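Local coordinates for thioredoxin-like fold domain-containing protein (Enterococcus faecalis, PDB 1Z6M), which is of unknown function but has a thioredoxin-like fold and a CxxC pattern at a helix start, consistent with a thiol-disulfide oxidoreductase, at residues A[36-41]-A[108-113]; A[64-69]-A[93-98]; A[83-88]-A[126-131]. One frame throughout, in Å; residues are numbered along the deposited sequence. Where two conformers were deposited one is given.

How the contacts relate
All three contacts attach the helical part of the chain between residues 77 and 145 to the rest of a thioredoxin-like fold or tie it to itself. Contact 1 holds C39, probably the first cysteine of a thioredoxin-type CxxC motif, and so lies nearest the presumed redox site. Contact 2, centred about 15 Å from contact 1, packs helix 91-103 on strand 62-68; N36 ND2 probably bonds F69 O at 3.1 Å between the two. Contact 3 joins two loops at the surface, its centre about 11 Å from that of contact 2 and 16 Å from that of contact 1. H83 links it to contact 1, with NE2 3.0 Å from V37 N.

Contact 1 of 3, residues A[36-41]-A[108-113]; sequences NVRCPY and WGNLTL
The R38 chain runs counter to the side chain of W108, in the loop leading into helix 40-58, where thioredoxin-like folds carry the CxxC motif; C39, at the N-cap position, is probably its first cysteine. The guanidinium and indole planes stand 45° apart, so this is no parallel stack. Aliphatic atoms do the touching: R38 CG lies 3.6 Å from W108 CZ3. The carbonyl O of V37 sits at the edge of the indole, near the ring plane, 3.6 Å from W108 CH2. W108 NE1 is hydrogen-bonded to M101 O of helix 91-103, which fixes the ring from that helix.

A bend at chi2 of R38 (-102°) turns CD out of an extended course, and NE then donates to G109 O over 3.0 Å. The bond is bent, 132° at the hydrogen, and the donor stands above the carbonyl plane. G109 CA lies 3.3 Å above one face of the guanidinium, offset toward the rim. The backbone of R38 is held in turn by an Asx turn, R38 N donating to N36 OD1 at 3.0 Å.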
loop_
_atom_site.group_PDB
_atom_site.type_symbol
_atom_site.label_atom_id
_atom_site.label_comp_id
_atom_site.label_asym_id
_atom_site.label_seq_id
_atom_site.Cartn_x
_atom_site.Cartn_y
_atom_site.Cartn_z
ATOM N N ASN A 36 2.553 -1.893 3.977
ATOM C CA ASN A 36 3.628 -2.867 3.861
ATOM C C ASN A 36 2.943 -4.217 3.681
ATOM O O ASN A 36 2.027 -4.561 4.430
ATOM C CB ASN A 36 4.530 -2.833 5.106
ATOM C CG ASN A 36 5.667 -3.839 5.037
ATOM O OD1 ASN A 36 5.432 -5.041 5.028
ATOM N ND2 ASN A 36 6.908 -3.346 4.994
ATOM N N VAL A 37 3.351 -4.966 2.667
ATOM C CA VAL A 37 2.606 -6.168 2.281
ATOM C C VAL A 37 2.713 -7.324 3.251
ATOM O O VAL A 37 1.973 -8.293 3.121
ATOM C CB VAL A 37 2.903 -6.673 0.843
ATOM C CG1 VAL A 37 2.488 -5.648 -0.185
ATOM C CG2 VAL A 37 4.364 -7.132 0.683
ATOM N N ARG A 38 3.610 -7.234 4.236
ATOM C CA ARG A 38 3.635 -8.263 5.293
ATOM C C ARG A 38 2.696 -7.935 6.448
ATOM O O ARG A 38 2.418 -8.771 7.297
ATOM C CB ARG A 38 5.049 -8.504 5.828
ATOM C CG ARG A 38 5.216 -9.886 6.498
ATOM C CD ARG A 38 5.186 -9.823 8.007
ATOM N NE ARG A 38 5.146 -11.160 8.607
ATOM C CZ ARG A 38 4.029 -11.854 8.811
ATOM N NH1 ARG A 38 2.852 -11.354 8.469
ATOM N NH2 ARG A 38 4.085 -13.058 9.360
ATOM N N CYS A 39 2.205 -6.704 6.479
ATOM C CA CYS A 39 1.427 -6.269 7.615
ATOM C C CYS A 39 0.015 -6.867 7.596
ATOM O O CYS A 39 -0.694 -6.721 6.612
ATOM C CB CYS A 39 1.383 -4.736 7.622
ATOM S SG CYS A 39 0.236 -4.059 8.824
ATOM N N PRO A 40 -0.425 -7.499 8.702
ATOM C CA PRO A 40 -1.784 -8.058 8.706
ATOM C C PRO A 40 -2.883 -6.990 8.795
ATOM O O PRO A 40 -4.040 -7.233 8.406
ATOM C CB PRO A 40 -1.771 -8.976 9.927
ATOM C CG PRO A 40 -0.791 -8.327 10.861
ATOM C CD PRO A 40 0.300 -7.793 9.953
ATOM N N TYR A 41 -2.528 -5.803 9.272
ATOM C CA TYR A 41 -3.491 -4.709 9.319
ATOM C C TYR A 41 -3.683 -4.181 7.894
ATOM O O TYR A 41 -4.797 -3.870 7.486
ATOM C CB TYR A 41 -3.025 -3.600 10.268
ATOM C CG TYR A 41 -2.816 -4.037 11.699
ATOM C CD1 TYR A 41 -1.680 -4.753 12.069
ATOM C CD2 TYR A 41 -3.741 -3.707 12.689
ATOM C CE1 TYR A 41 -1.470 -5.136 13.386
ATOM C CE2 TYR A 41 -3.543 -4.095 14.009
ATOM C CZ TYR A 41 -2.404 -4.807 14.348
ATOM O OH TYR A 41 -2.169 -5.189 15.643
ATOM N N TRP A 108 4.861 -16.818 3.488
ATOM C CA TRP A 108 6.192 -16.228 3.294
ATOM C C TRP A 108 6.570 -15.262 4.422
ATOM O O TRP A 108 7.756 -14.954 4.612
ATOM C CB TRP A 108 6.298 -15.536 1.922
ATOM C CG TRP A 108 5.258 -14.481 1.691
ATOM C CD1 TRP A 108 4.077 -14.622 1.016
ATOM C CD2 TRP A 108 5.313 -13.111 2.124
ATOM N NE1 TRP A 108 3.387 -13.426 1.011
ATOM C CE2 TRP A 108 4.120 -12.490 1.696
ATOM C CE3 TRP A 108 6.249 -12.359 2.850
ATOM C CZ2 TRP A 108 3.838 -11.148 1.969
ATOM C CZ3 TRP A 108 5.970 -11.019 3.118
ATOM C CH2 TRP A 108 4.778 -10.431 2.676
ATOM N N GLY A 109 5.579 -14.817 5.194
ATOM C CA GLY A 109 5.794 -13.738 6.161
ATOM C C GLY A 109 6.689 -14.091 7.330
ATOM O O GLY A 109 7.189 -13.210 8.018
ATOM N N ASN A 110 6.902 -15.387 7.533
ATOM C CA ASN A 110 7.710 -15.891 8.652
ATOM C C ASN A 110 9.022 -16.536 8.211
ATOM O O ASN A 110 9.683 -17.232 8.987
ATOM C CB ASN A 110 6.878 -16.863 9.492
ATOM C CG ASN A 110 5.577 -16.237 9.963
ATOM O OD1 ASN A 110 4.477 -16.614 9.527
ATOM N ND2 ASN A 110 5.696 -15.233 10.818
ATOM N N LEU A 111 9.405 -16.303 6.962
ATOM C CA LEU A 111 10.627 -16.879 6.419
ATOM C C LEU A 111 11.815 -15.945 6.625
ATOM O O LEU A 111 11.647 -14.762 6.949
ATOM C CB LEU A 111 10.455 -17.194 4.932
ATOM C CG LEU A 111 9.307 -18.135 4.548
ATOM C CD1 LEU A 111 9.247 -18.280 3.042
ATOM C CD2 LEU A 111 9.439 -19.494 5.218
ATOM N N THR A 112 13.022 -16.479 6.461
ATOM C CA THR A 112 14.200 -15.618 6.448
ATOM C C THR A 112 14.123 -14.706 5.228
ATOM O O THR A 112 13.398 -14.995 4.268
ATOM C CB THR A 112 15.507 -16.406 6.335
ATOM O OG1 THR A 112 15.555 -17.027 5.044
ATOM C CG2 THR A 112 15.656 -17.441 7.461
ATOM N N LEU A 113 14.869 -13.608 5.256
ATOM C CA LEU A 113 14.791 -12.648 4.147
ATOM C C LEU A 113 15.189 -13.291 2.820
ATOM O O LEU A 113 14.582 -13.036 1.780
ATOM C CB LEU A 113 15.629 -11.395 4.424
ATOM C CG LEU A 113 15.159 -10.572 5.631
ATOM C CD1 LEU A 113 16.025 -9.334 5.789
ATOM C CD2 LEU A 113 13.699 -10.167 5.482
#

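Contact 2 of 3, residues A[64-69]-A[93-98]; sequences RIIKLF and QALSAL
L98 and L95, one helical turn apart on helix 91-103, meet the side chains of R64, I66 and L68 on one face of strand 62-68, packing the helix on the sheet of the thioredoxin-like fold. L98 has the most surface buried here. Its CA-CB bond points at the strand, with CG anti to the carbonyl carbon. The two methyls divide the work: CD1 approaches I66 CG2 at 4.2 Å, while CD2 meets CD2 of L68 at 4.1 Å, the two leucines meeting at a slant.

L95 follows in buried area and reaches the strand differently. Its CA-CB bond does not point at the strand; chi1 (-178°) sets CG anti to the backbone N, and chi2 (57°) places CD1. That methyl is 4.3 Å from I66 CD1 and 4.1 Å from R64 NH1. I66, third in buried area, thus serves both leucines through separate branches, and its CD1 also lies 3.9 Å above one face of the R64 guanidinium. R64 NE forms a salt bridge with E33, and NH1 is the guanidinium nitrogen that meets L95.

Apart from that guanidinium the interface is apolar, with segment axes 11.8 Å apart and inclined at 55°. Helix 91-103 lies against this face of the central sheet, L95 also touching I22 of strand 20-22 and F46 of helix 40-58, and L98 touching L20.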
loop_
_atom_site.group_PDB
_atom_site.type_symbol
_atom_site.label_atom_id
_atom_site.label_comp_id
_atom_site.label_asym_id
_atom_site.label_seq_id
_atom_site.Cartn_x
_atom_site.Cartn_y
_atom_site.Cartn_z
ATOM N N ARG A 64 -6.002 5.268 -7.130
ATOM C CA ARG A 64 -5.232 4.860 -5.959
ATOM C C ARG A 64 -3.767 5.061 -6.250
ATOM O O ARG A 64 -3.296 4.754 -7.355
ATOM C CB ARG A 64 -5.468 3.394 -5.628
ATOM C CG ARG A 64 -6.927 3.044 -5.368
ATOM C CD ARG A 64 -7.121 1.538 -5.336
ATOM N NE ARG A 64 -6.530 0.967 -4.129
ATOM C CZ ARG A 64 -6.506 -0.332 -3.844
ATOM N NH1 ARG A 64 -7.009 -1.219 -4.694
ATOM N NH2 ARG A 64 -5.966 -0.744 -2.701
ATOM N N ILE A 65 -3.053 5.584 -5.250
ATOM C CA ILE A 65 -1.599 5.695 -5.324
ATOM C C ILE A 65 -1.041 4.908 -4.146
ATOM O O ILE A 65 -1.091 5.339 -2.992
ATOM C CB ILE A 65 -1.083 7.157 -5.337
ATOM C CG1 ILE A 65 -1.765 7.978 -6.436
ATOM C CG2 ILE A 65 0.429 7.165 -5.527
ATOM C CD1 ILE A 65 -3.028 8.725 -5.971
ATOM N N ILE A 66 -0.540 3.718 -4.465
ATOM C CA ILE A 66 -0.127 2.753 -3.460
ATOM C C ILE A 66 1.371 2.895 -3.221
ATOM O O ILE A 66 2.178 2.697 -4.151
ATOM C CB ILE A 66 -0.536 1.319 -3.862
ATOM C CG1 ILE A 66 -2.068 1.222 -3.982
ATOM C CG2 ILE A 66 -0.017 0.300 -2.840
ATOM C CD1 ILE A 66 -2.561 -0.038 -4.686
ATOM N N LYS A 67 1.708 3.254 -1.987
ATOM C CA LYS A 67 3.072 3.553 -1.578
ATOM C C LYS A 67 3.577 2.424 -0.705
ATOM O O LYS A 67 3.158 2.290 0.447
ATOM C CB LYS A 67 3.110 4.902 -0.856
ATOM C CG LYS A 67 2.672 6.035 -1.800
ATOM C CD LYS A 67 2.610 7.377 -1.112
ATOM C CE LYS A 67 2.038 8.457 -2.025
ATOM N NZ LYS A 67 3.047 9.036 -2.987
ATOM N N LEU A 68 4.464 1.614 -1.272
ATOM C CA LEU A 68 4.990 0.439 -0.569
ATOM C C LEU A 68 6.125 0.892 0.332
ATOM O O LEU A 68 7.208 1.253 -0.137
ATOM C CB LEU A 68 5.409 -0.646 -1.562
ATOM C CG LEU A 68 4.259 -1.140 -2.452
ATOM C CD1 LEU A 68 4.774 -2.216 -3.387
ATOM C CD2 LEU A 68 3.079 -1.664 -1.658
ATOM N N PHE A 69 5.818 0.919 1.627
ATOM C CA PHE A 69 6.658 1.525 2.655
ATOM C C PHE A 69 7.522 0.422 3.269
ATOM O O PHE A 69 7.027 -0.421 4.044
ATOM C CB PHE A 69 5.696 2.141 3.689
ATOM C CG PHE A 69 6.316 3.056 4.730
ATOM C CD1 PHE A 69 7.685 3.297 4.822
ATOM C CD2 PHE A 69 5.474 3.651 5.672
ATOM C CE1 PHE A 69 8.185 4.140 5.834
ATOM C CE2 PHE A 69 5.968 4.478 6.661
ATOM C CZ PHE A 69 7.329 4.719 6.750
ATOM N N GLN A 93 -1.104 -5.686 -13.332
ATOM C CA GLN A 93 -0.404 -6.905 -12.941
ATOM C C GLN A 93 0.207 -6.765 -11.545
ATOM O O GLN A 93 0.226 -7.731 -10.774
ATOM C CB GLN A 93 0.654 -7.287 -13.985
ATOM C CG GLN A 93 0.066 -7.812 -15.297
ATOM C CD GLN A 93 1.057 -7.799 -16.454
ATOM O OE1 GLN A 93 2.271 -7.885 -16.261
ATOM N NE2 GLN A 93 0.535 -7.697 -17.671
ATOM N N ALA A 94 0.679 -5.563 -11.211
ATOM C CA ALA A 94 1.232 -5.285 -9.881
ATOM C C ALA A 94 0.165 -5.399 -8.796
ATOM O O ALA A 94 0.430 -5.940 -7.721
ATOM C CB ALA A 94 1.885 -3.917 -9.843
ATOM N N LEU A 95 -1.037 -4.899 -9.076
ATOM C CA LEU A 95 -2.126 -5.016 -8.116
ATOM C C LEU A 95 -2.462 -6.496 -7.901
ATOM O O LEU A 95 -2.692 -6.937 -6.768
ATOM C CB LEU A 95 -3.356 -4.217 -8.559
ATOM C CG LEU A 95 -4.549 -4.217 -7.597
ATOM C CD1 LEU A 95 -4.174 -3.712 -6.207
ATOM C CD2 LEU A 95 -5.668 -3.374 -8.186
ATOM N N SER A 96 -2.472 -7.269 -8.982
ATOM C CA SER A 96 -2.715 -8.706 -8.889
ATOM C C SER A 96 -1.661 -9.376 -8.012
ATOM O O SER A 96 -1.967 -10.231 -7.185
ATOM C CB SER A 96 -2.733 -9.350 -10.279
ATOM O OG SER A 96 -2.879 -10.763 -10.193
ATOM N N ALA A 97 -0.408 -8.977 -8.202
ATOM C CA ALA A 97 0.678 -9.490 -7.391
ATOM C C ALA A 97 0.480 -9.138 -5.917
ATOM O O ALA A 97 0.679 -9.983 -5.060
ATOM C CB ALA A 97 2.019 -8.974 -7.901
ATOM N N LEU A 98 0.091 -7.899 -5.618
ATOM C CA LEU A 98 -0.189 -7.520 -4.235
ATOM C C LEU A 98 -1.276 -8.398 -3.640
ATOM O O LEU A 98 -1.166 -8.852 -2.501
ATOM C CB LEU A 98 -0.615 -6.060 -4.140
ATOM C CG LEU A 98 0.489 -5.033 -4.374
ATOM C CD1 LEU A 98 -0.137 -3.639 -4.411
ATOM C CD2 LEU A 98 1.589 -5.112 -3.316
#

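Contact 3 of 3, residues A[83-88]-A[126-131]; sequences HHYIDY and LKEQKD
K130 runs alongside H84, its tip headed the same way, the lysine chain spread over the imidazole where two loops of the helical part of this thioredoxin-like fold run together. K130 CD stands 3.8 Å from the centroid of the H84 ring and 9° off its normal, a CH-pi contact over the centre of the face. The lysine can follow the ring because its CG is anti to the backbone N (chi1 -174°) and the chain beyond stays extended. Next along, Y85 offers a face to E128: E128 CA is 3.4 Å above the ring plane, offset toward the rim, in a second CH-pi contact. L126 closes on the same tyrosine, its CB 3.8 Å from Y85 CD2. Across the same pair of loops, Q129 N donates to H84 O at 2.8 Å, with an N-H...O angle of 157°.

The Q129 side chain, extended beyond CG, reaches I86 O with CG (3.7 Å) and D87 CA with OE1 (3.4 Å). Its NE2 donates to K127 O, and its OE1 accepts from water 3, which in turn accepts from Y88 N. Water 1 bridges Y85 O and K127 N, and water 2 donates to both I86 O and Q129 O. Two waters thus join backbone to backbone, and the third ties the Q129 side chain to Y88 N.

Further out, each ring is held at its polar end: H84 NE2 bonds D70, and Y85 OH bonds E121 of helix 113-123. The neighbouring H83 also bonds D70, through ND1. Within residues 126-131, K130 N donates to E128 OE2 at 3.0 Å, meeting that oxygen from above the carboxylate plane.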
loop_
_atom_site.group_PDB
_atom_site.type_symbol
_atom_site.label_atom_id
_atom_site.label_comp_id
_atom_site.label_asym_id
_atom_site.label_seq_id
_atom_site.Cartn_x
_atom_site.Cartn_y
_atom_site.Cartn_z
ATOM N N HIS A 83 8.175 -6.104 -1.640
ATOM C CA HIS A 83 7.984 -4.826 -2.318
ATOM C C HIS A 83 8.900 -4.664 -3.516
ATOM O O HIS A 83 8.594 -3.905 -4.436
ATOM C CB HIS A 83 8.259 -3.676 -1.365
ATOM C CG HIS A 83 7.255 -3.543 -0.268
ATOM N ND1 HIS A 83 7.445 -2.696 0.797
ATOM C CD2 HIS A 83 6.049 -4.129 -0.079
ATOM C CE1 HIS A 83 6.393 -2.757 1.594
ATOM N NE2 HIS A 83 5.535 -3.627 1.090
ATOM N N HIS A 84 10.029 -5.364 -3.505
ATOM C CA HIS A 84 11.026 -5.196 -4.555
ATOM C C HIS A 84 10.785 -6.101 -5.757
ATOM O O HIS A 84 11.571 -6.074 -6.706
ATOM C CB HIS A 84 12.432 -5.378 -3.974
ATOM C CG HIS A 84 12.672 -4.544 -2.758
ATOM N ND1 HIS A 84 13.549 -4.915 -1.763
ATOM C CD2 HIS A 84 12.113 -3.377 -2.352
ATOM C CE1 HIS A 84 13.533 -4.002 -0.806
ATOM N NE2 HIS A 84 12.664 -3.063 -1.136
ATOM N N TYR A 85 9.695 -6.878 -5.710
ATOM C CA TYR A 85 9.272 -7.756 -6.802
ATOM C C TYR A 85 8.059 -7.189 -7.544
ATOM O O TYR A 85 7.431 -7.877 -8.350
ATOM C CB TYR A 85 8.992 -9.183 -6.279
ATOM C CG TYR A 85 10.259 -9.919 -5.925
ATOM C CD1 TYR A 85 10.902 -9.716 -4.704
ATOM C CD2 TYR A 85 10.833 -10.807 -6.831
ATOM C CE1 TYR A 85 12.087 -10.376 -4.391
ATOM C CE2 TYR A 85 12.012 -11.468 -6.533
ATOM C CZ TYR A 85 12.637 -11.246 -5.311
ATOM O OH TYR A 85 13.812 -11.898 -5.008
ATOM N N ILE A 86 7.743 -5.926 -7.264
ATOM C CA ILE A 86 6.606 -5.256 -7.859
ATOM C C ILE A 86 7.010 -4.606 -9.168
ATOM O O ILE A 86 7.965 -3.822 -9.224
ATOM C CB ILE A 86 5.979 -4.243 -6.859
ATOM C CG1 ILE A 86 5.273 -5.006 -5.727
ATOM C CG2 ILE A 86 5.038 -3.261 -7.563
ATOM C CD1 ILE A 86 3.996 -5.741 -6.138
ATOM N N ASP A 87 6.270 -4.958 -10.217
ATOM C CA ASP A 87 6.525 -4.465 -11.556
ATOM C C ASP A 87 5.772 -3.169 -11.778
ATOM O O ASP A 87 4.606 -3.180 -12.166
ATOM C CB ASP A 87 6.100 -5.503 -12.594
ATOM C CG ASP A 87 6.453 -5.088 -14.014
ATOM O OD1 ASP A 87 6.991 -3.969 -14.202
ATOM O OD2 ASP A 87 6.186 -5.878 -14.945
ATOM N N TYR A 88 6.447 -2.048 -11.536
ATOM C CA TYR A 88 5.813 -0.742 -11.663
ATOM C C TYR A 88 5.425 -0.375 -13.094
ATOM O O TYR A 88 4.615 0.528 -13.296
ATOM C CB TYR A 88 6.661 0.365 -11.019
ATOM C CG TYR A 88 6.633 0.310 -9.510
ATOM C CD1 TYR A 88 7.615 -0.386 -8.804
ATOM C CD2 TYR A 88 5.611 0.924 -8.791
ATOM C CE1 TYR A 88 7.589 -0.451 -7.415
ATOM C CE2 TYR A 88 5.571 0.865 -7.402
ATOM C CZ TYR A 88 6.556 0.167 -6.718
ATOM O OH TYR A 88 6.518 0.114 -5.343
ATOM N N LEU A 126 7.758 -14.264 -9.568
ATOM C CA LEU A 126 8.109 -12.852 -9.724
ATOM C C LEU A 126 9.607 -12.650 -9.973
ATOM O O LEU A 126 10.413 -13.550 -9.726
ATOM C CB LEU A 126 7.648 -12.065 -8.480
ATOM C CG LEU A 126 6.175 -12.212 -8.067
ATOM C CD1 LEU A 126 5.902 -11.485 -6.766
ATOM C CD2 LEU A 126 5.234 -11.708 -9.156
ATOM N N LYS A 127 9.957 -11.455 -10.422
ATOM C CA LYS A 127 11.340 -11.129 -10.706
ATOM C C LYS A 127 11.805 -9.941 -9.872
ATOM O O LYS A 127 11.076 -8.973 -9.789
ATOM C CB LYS A 127 11.513 -10.861 -12.202
ATOM C CG LYS A 127 12.831 -10.262 -12.586
ATOM C CD LYS A 127 13.945 -11.307 -12.607
ATOM C CE LYS A 127 15.309 -10.689 -12.871
ATOM N NZ LYS A 127 15.357 -9.313 -12.375
ATOM N N GLU A 128 12.987 -10.042 -9.276
ATOM C CA GLU A 128 13.507 -8.967 -8.424
ATOM C C GLU A 128 13.770 -7.740 -9.279
ATOM O O GLU A 128 14.375 -7.847 -10.343
ATOM C CB GLU A 128 14.783 -9.411 -7.699
ATOM C CG GLU A 128 15.251 -8.462 -6.582
ATOM C CD GLU A 128 16.054 -7.271 -7.090
ATOM O OE1 GLU A 128 16.776 -7.402 -8.110
ATOM O OE2 GLU A 128 15.963 -6.201 -6.461
ATOM N N GLN A 129 13.299 -6.583 -8.814
ATOM C CA GLN A 129 13.448 -5.338 -9.557
ATOM C C GLN A 129 13.323 -4.128 -8.650
ATOM O O GLN A 129 12.534 -3.219 -8.921
ATOM C CB GLN A 129 12.433 -5.267 -10.703
ATOM C CG GLN A 129 10.987 -5.590 -10.310
ATOM C CD GLN A 129 10.125 -5.868 -11.520
ATOM O OE1 GLN A 129 9.792 -4.963 -12.288
ATOM N NE2 GLN A 129 9.777 -7.134 -11.711
ATOM N N LYS A 130 14.123 -4.109 -7.588
ATOM C CA LYS A 130 14.087 -2.995 -6.636
ATOM C C LYS A 130 14.313 -1.672 -7.371
ATOM O O LYS A 130 15.224 -1.555 -8.191
ATOM C CB LYS A 130 15.133 -3.180 -5.533
ATOM C CG LYS A 130 15.084 -2.133 -4.414
ATOM C CD LYS A 130 16.076 -2.478 -3.305
ATOM C CE LYS A 130 16.168 -1.401 -2.238
ATOM N NZ LYS A 130 17.284 -1.712 -1.294
ATOM N N ASP A 131 13.454 -0.693 -7.098
ATOM C CA ASP A 131 13.677 0.677 -7.553
ATOM C C ASP A 131 14.122 1.453 -6.317
ATOM O O ASP A 131 13.297 1.889 -5.508
ATOM C CB ASP A 131 12.393 1.260 -8.165
ATOM C CG ASP A 131 12.568 2.680 -8.681
ATOM O OD1 ASP A 131 13.472 3.394 -8.205
ATOM O OD2 ASP A 131 11.776 3.088 -9.562
HETATM O O HOH W 1 7.858 -9.412 -10.693
HETATM O O HOH W 2 9.974 -3.123 -7.589
HETATM O O HOH W 3 9.418 -2.299 -11.813
#